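Local coordinates for protein cleavage stimulation factor 77 (Encephalitozoon cuniculi, PDB 2UY1) that probably serves as a helical-repeat scaffold in the 3'-end processing of pre-mRNA and may bind mRNA, at residues Pro193-Met198 with Ile224-Lys229; Lys234-Gly239 with Ser249-Leu254. All blocks are in the same frame, centred on the assembly; numbering follows the deposited sequence.

In the fold
Both contacts belong to one run of consecutive helices in the HAT-type solenoid, and their centres lie about 18 Å apart. Contact 1 is a surface contact, its centre about 20 Å from the centre of the chain, where the turn after helix 213-225 meets helix 193-208. Contact 2, its centre about 10 Å from that of the chain, packs the next helix, 229-242, against helix 247-255. Helix 213-225 connects them: Ile224, near its end, puts CD1 3.8 Å from OH of Tyr251, a residue of contact 2. Ile224 also packs on a basic side chain of the other chain of the assembly, and Leu254 of contact 2 on an aromatic one, so one residue in each contact reaches that chain.

Contact 1: residues Pro193-Met198 with Ile224-Lys229; sequences PHESRM and IGIGQK
Glu195 reaches from the first turn of helix 193-208 to Ile226 and Gln228, just beyond helix 213-225. Its CB points toward the turn; CG is anti to the backbone N (chi1 178°), and the chain runs on extended from there. CG lies against the methyl CD1 of Ile226 at 4.0 Å, and the same methyl is also 4.0 Å from CD of Glu195, so the aliphatic part of the acid rests on the end of the isoleucine. At the tip, OE2 accepts a hydrogen bond from NE2 of Gln228 at 3.0 Å. The N-H...O angle is 179° and Glu195 OE2 lies in the amide plane of Gln228, yet NE2 stands above the carboxylate, 49° out of its plane. OE2 also hydrogen-bonds to His199 NE2, one turn further along its own helix; two donors on the same oxygen probably limit the rotation of the carboxylate. Gln228 N to Leu223 O and Gly227 N to Ile224 O form a Schellman motif, with Gly227 at positive phi. Gln228 then stands at the N-cap position of helix 229-242, giving the short turn between consecutive antiparallel helices of an alpha-solenoid, here joined to the preceding helix through Glu195.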
loop_
_atom_site.group_PDB
_atom_site.type_symbol
_atom_site.label_atom_id
_atom_site.label_comp_id
_atom_site.label_asym_id
_atom_site.label_seq_id
_atom_site.Cartn_x
_atom_site.Cartn_y
_atom_site.Cartn_z
ATOM N N PRO B 193 25.684 35.970 24.557
ATOM C CA PRO B 193 26.360 34.756 25.086
ATOM C C PRO B 193 25.789 33.406 24.616
ATOM O O PRO B 193 26.529 32.395 24.561
ATOM C CB PRO B 193 26.174 34.876 26.611
ATOM C CG PRO B 193 25.875 36.329 26.860
ATOM C CD PRO B 193 25.088 36.764 25.651
ATOM N N HIS B 194 24.484 33.380 24.329
ATOM C CA HIS B 194 23.825 32.169 23.817
ATOM C C HIS B 194 24.265 31.924 22.380
ATOM O O HIS B 194 24.701 30.841 22.059
ATOM C CB HIS B 194 22.288 32.248 23.917
ATOM C CG HIS B 194 21.584 31.002 23.436
ATOM N ND1 HIS B 194 20.814 30.972 22.291
ATOM C CD2 HIS B 194 21.567 29.743 23.928
ATOM C CE1 HIS B 194 20.334 29.756 22.114
ATOM N NE2 HIS B 194 20.787 28.988 23.085
ATOM N N GLU B 195 24.144 32.945 21.542
ATOM C CA GLU B 195 24.733 32.949 20.208
ATOM C C GLU B 195 26.185 32.402 20.167
ATOM O O GLU B 195 26.517 31.584 19.314
ATOM C CB GLU B 195 24.676 34.375 19.639
ATOM C CG GLU B 195 25.320 34.510 18.263
ATOM C CD GLU B 195 25.277 35.913 17.654
ATOM O OE1 GLU B 195 24.435 36.753 18.071
ATOM O OE2 GLU B 195 26.094 36.144 16.712
ATOM N N SER B 196 27.027 32.857 21.102
ATOM C CA SER B 196 28.420 32.461 21.202
ATOM C C SER B 196 28.496 30.947 21.470
ATOM O O SER B 196 29.221 30.176 20.801
ATOM C CB SER B 196 29.063 33.301 22.324
ATOM O OG SER B 196 30.446 33.039 22.456
ATOM N N ARG B 197 27.693 30.512 22.435
ATOM C CA ARG B 197 27.562 29.100 22.717
ATOM C C ARG B 197 27.130 28.283 21.492
ATOM O O ARG B 197 27.590 27.161 21.297
ATOM C CB ARG B 197 26.599 28.844 23.877
ATOM C CG ARG B 197 26.462 27.305 24.225
ATOM C CD ARG B 197 26.087 27.037 25.694
ATOM N NE ARG B 197 25.949 25.613 25.966
ATOM C CZ ARG B 197 26.950 24.809 26.337
ATOM N NH1 ARG B 197 28.202 25.291 26.464
ATOM N NH2 ARG B 197 26.705 23.520 26.552
ATOM N N MET B 198 26.216 28.838 20.715
ATOM C CA MET B 198 25.612 28.127 19.567
ATOM C C MET B 198 26.594 28.045 18.376
ATOM O O MET B 198 26.612 27.054 17.619
ATOM C CB MET B 198 24.314 28.843 19.128
ATOM C CG MET B 198 23.080 28.634 20.065
ATOM S SD MET B 198 22.923 26.961 20.725
ATOM C CE MET B 198 22.731 25.988 19.211
ATOM N N ILE B 224 20.683 31.770 9.501
ATOM C CA ILE B 224 19.609 32.495 8.789
ATOM C C ILE B 224 18.612 33.044 9.822
ATOM O O ILE B 224 18.109 34.143 9.689
ATOM C CB ILE B 224 18.910 31.584 7.729
ATOM C CG1 ILE B 224 19.841 31.302 6.531
ATOM C CG2 ILE B 224 17.576 32.157 7.258
ATOM C CD1 ILE B 224 19.166 30.520 5.346
ATOM N N GLY B 225 18.370 32.290 10.876
ATOM C CA GLY B 225 17.336 32.646 11.848
ATOM C C GLY B 225 17.803 33.722 12.792
ATOM O O GLY B 225 16.979 34.435 13.380
ATOM N N ILE B 226 19.128 33.856 12.926
ATOM C CA ILE B 226 19.717 35.001 13.648
ATOM C C ILE B 226 20.084 36.185 12.797
ATOM O O ILE B 226 20.682 37.138 13.285
ATOM C CB ILE B 226 20.906 34.654 14.615
ATOM C CG1 ILE B 226 22.132 34.081 13.894
ATOM C CG2 ILE B 226 20.414 33.825 15.776
ATOM C CD1 ILE B 226 23.269 33.778 14.922
ATOM N N GLY B 227 19.675 36.153 11.539
ATOM C CA GLY B 227 19.927 37.260 10.645
ATOM C C GLY B 227 21.354 37.264 10.101
ATOM O O GLY B 227 21.858 38.327 9.704
ATOM N N GLN B 228 22.038 36.115 10.110
ATOM C CA GLN B 228 23.412 36.049 9.554
ATOM C C GLN B 228 23.511 35.196 8.269
ATOM O O GLN B 228 24.386 34.332 8.147
ATOM C CB GLN B 228 24.464 35.632 10.624
ATOM C CG GLN B 228 24.852 36.747 11.576
ATOM C CD GLN B 228 25.481 36.270 12.895
ATOM O OE1 GLN B 228 26.394 35.403 12.931
ATOM N NE2 GLN B 228 25.000 36.862 14.007
ATOM N N LYS B 229 22.617 35.476 7.320
ATOM C CA LYS B 229 22.549 34.767 6.048
ATOM C C LYS B 229 23.788 34.848 5.149
ATOM O O LYS B 229 24.090 33.889 4.451
ATOM C CB LYS B 229 21.304 35.177 5.260
ATOM C CG LYS B 229 21.109 34.380 3.981
ATOM C CD LYS B 229 19.645 34.410 3.535
ATOM C CE LYS B 229 19.417 33.696 2.227
ATOM N NZ LYS B 229 17.922 33.640 1.953
#

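Contact 2: residues Lys234-Gly239 with Ser249-Leu254; sequences KVVERG and SLYYGL
The ring of Tyr251 receives CG2 of Val236 at its edge, in the ring plane, with CE2 the nearest ring atom at 3.7 Å; Phe217 of helix 213-225 meets the same ring with its plane tilted by about 65°. Around the ring of Tyr252, Glu237 OE2 sits at the edge, while Val236 CG1 approaches obliquely. These groups form part of the interface of an antiparallel helical hairpin in the HAT-type alpha-solenoid: the axes of segments 234-239 and 249-254 come within 10.0 Å and run at 149° to each other. Val236 divides its two methyls between the tyrosines. With CG1 anti to the backbone N, that methyl lies 3.7 Å from Tyr252 CD1, leaving CG2 for Tyr251. The hydroxyl of Tyr251 extends past the valine to helix 213-225, where it hydrogen-bonds to Glu221 OE2 and Ser220 OG, so three successive helices are joined through one side chain. Tyr252, partly exposed, also touches Lys233, Ile240 and Val261. Glu237 runs at a slant beside the hydroxyl end of the ring, CG 3.4 Å from Tyr252 CE1, with the carboxylate turned 77° from the ring. Tyr252 OH would donate to Glu237 OE2, but at 2.4 Å the pair is too short for its geometry to be trusted.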
loop_
_atom_site.group_PDB
_atom_site.type_symbol
_atom_site.label_atom_id
_atom_site.label_comp_id
_atom_site.label_asym_id
_atom_site.label_seq_id
_atom_site.Cartn_x
_atom_site.Cartn_y
_atom_site.Cartn_z
ATOM N N LYS B 234 28.353 31.257 3.125
ATOM C CA LYS B 234 29.732 30.855 3.150
ATOM C C LYS B 234 29.878 29.452 3.720
ATOM O O LYS B 234 30.668 28.661 3.193
ATOM C CB LYS B 234 30.598 31.903 3.892
ATOM C CG LYS B 234 30.986 33.096 2.986
ATOM C CD LYS B 234 30.332 34.439 3.354
ATOM C CE LYS B 234 31.220 35.649 2.930
ATOM N NZ LYS B 234 30.457 36.974 2.838
ATOM N N VAL B 235 29.099 29.145 4.771
ATOM C CA VAL B 235 29.066 27.774 5.399
ATOM C C VAL B 235 28.610 26.702 4.368
ATOM O O VAL B 235 29.121 25.587 4.368
ATOM C CB VAL B 235 28.129 27.711 6.664
ATOM C CG1 VAL B 235 28.008 26.279 7.213
ATOM C CG2 VAL B 235 28.617 28.627 7.777
ATOM N N VAL B 236 27.659 27.066 3.504
ATOM C CA VAL B 236 27.126 26.157 2.479
ATOM C C VAL B 236 28.134 25.906 1.376
ATOM O O VAL B 236 28.330 24.745 0.967
ATOM C CB VAL B 236 25.815 26.629 1.839
ATOM C CG1 VAL B 236 25.366 25.622 0.776
ATOM C CG2 VAL B 236 24.723 26.786 2.888
ATOM N N GLU B 237 28.751 26.993 0.887
ATOM C CA GLU B 237 29.856 26.914 -0.100
ATOM C C GLU B 237 30.934 25.998 0.445
ATOM O O GLU B 237 31.436 25.120 -0.232
ATOM C CB GLU B 237 30.424 28.308 -0.350
ATOM C CG GLU B 237 29.550 29.111 -1.274
ATOM C CD GLU B 237 29.733 30.608 -1.228
ATOM O OE1 GLU B 237 30.716 31.097 -0.621
ATOM O OE2 GLU B 237 28.886 31.314 -1.840
ATOM N N ARG B 238 31.249 26.164 1.719
ATOM C CA ARG B 238 32.234 25.320 2.326
ATOM C C ARG B 238 31.737 23.898 2.376
ATOM O O ARG B 238 32.483 22.989 2.048
ATOM C CB ARG B 238 32.521 25.844 3.719
ATOM C CG ARG B 238 33.456 25.014 4.498
ATOM C CD ARG B 238 33.885 25.849 5.660
ATOM N NE ARG B 238 34.003 24.999 6.831
ATOM C CZ ARG B 238 33.762 25.399 8.073
ATOM N NH1 ARG B 238 33.392 26.662 8.326
ATOM N NH2 ARG B 238 33.893 24.522 9.059
ATOM N N GLY B 239 30.461 23.691 2.776
ATOM C CA GLY B 239 29.914 22.372 2.817
ATOM C C GLY B 239 29.941 21.701 1.464
ATOM O O GLY B 239 30.171 20.511 1.363
ATOM N N SER B 249 23.833 21.606 -2.880
ATOM C CA SER B 249 23.806 22.464 -4.081
ATOM C C SER B 249 22.410 22.950 -4.423
ATOM O O SER B 249 22.246 24.099 -4.868
ATOM C CB SER B 249 24.459 21.765 -5.281
ATOM O OG SER B 249 25.834 21.437 -4.976
ATOM N N LEU B 250 21.411 22.075 -4.247
ATOM C CA LEU B 250 20.013 22.442 -4.450
ATOM C C LEU B 250 19.522 23.496 -3.461
ATOM O O LEU B 250 18.809 24.454 -3.839
ATOM C CB LEU B 250 19.100 21.182 -4.430
ATOM C CG LEU B 250 19.307 20.094 -5.491
ATOM C CD1 LEU B 250 18.121 19.132 -5.520
ATOM C CD2 LEU B 250 19.476 20.665 -6.869
ATOM N N TYR B 251 19.893 23.306 -2.191
ATOM C CA TYR B 251 19.660 24.279 -1.154
ATOM C C TYR B 251 20.425 25.617 -1.394
ATOM O O TYR B 251 19.885 26.711 -1.277
ATOM C CB TYR B 251 20.092 23.636 0.146
ATOM C CG TYR B 251 20.056 24.506 1.391
ATOM C CD1 TYR B 251 18.863 24.626 2.145
ATOM C CD2 TYR B 251 21.206 25.138 1.869
ATOM C CE1 TYR B 251 18.819 25.390 3.320
ATOM C CE2 TYR B 251 21.146 25.925 3.078
ATOM C CZ TYR B 251 19.961 26.025 3.782
ATOM O OH TYR B 251 19.893 26.763 4.954
ATOM N N TYR B 252 21.697 25.518 -1.716
ATOM C CA TYR B 252 22.458 26.692 -2.223
ATOM C C TYR B 252 21.752 27.400 -3.402
ATOM O O TYR B 252 21.474 28.566 -3.329
ATOM C CB TYR B 252 23.872 26.208 -2.625
ATOM C CG TYR B 252 24.896 27.335 -2.915
ATOM C CD1 TYR B 252 25.316 28.209 -1.906
ATOM C CD2 TYR B 252 25.461 27.475 -4.192
ATOM C CE1 TYR B 252 26.255 29.249 -2.191
ATOM C CE2 TYR B 252 26.394 28.489 -4.488
ATOM C CZ TYR B 252 26.790 29.374 -3.489
ATOM O OH TYR B 252 27.752 30.379 -3.788
ATOM N N GLY B 253 21.375 26.701 -4.460
ATOM C CA GLY B 253 20.745 27.404 -5.579
ATOM C C GLY B 253 19.493 28.140 -5.124
ATOM O O GLY B 253 19.321 29.331 -5.370
ATOM N N LEU B 254 18.610 27.421 -4.424
ATOM C CA LEU B 254 17.330 27.999 -4.080
ATOM C C LEU B 254 17.370 29.013 -2.933
ATOM O O LEU B 254 16.721 30.047 -3.010
ATOM C CB LEU B 254 16.292 26.900 -3.785
ATOM C CG LEU B 254 14.839 27.366 -3.569
ATOM C CD1 LEU B 254 14.212 28.107 -4.759
ATOM C CD2 LEU B 254 13.998 26.118 -3.128
#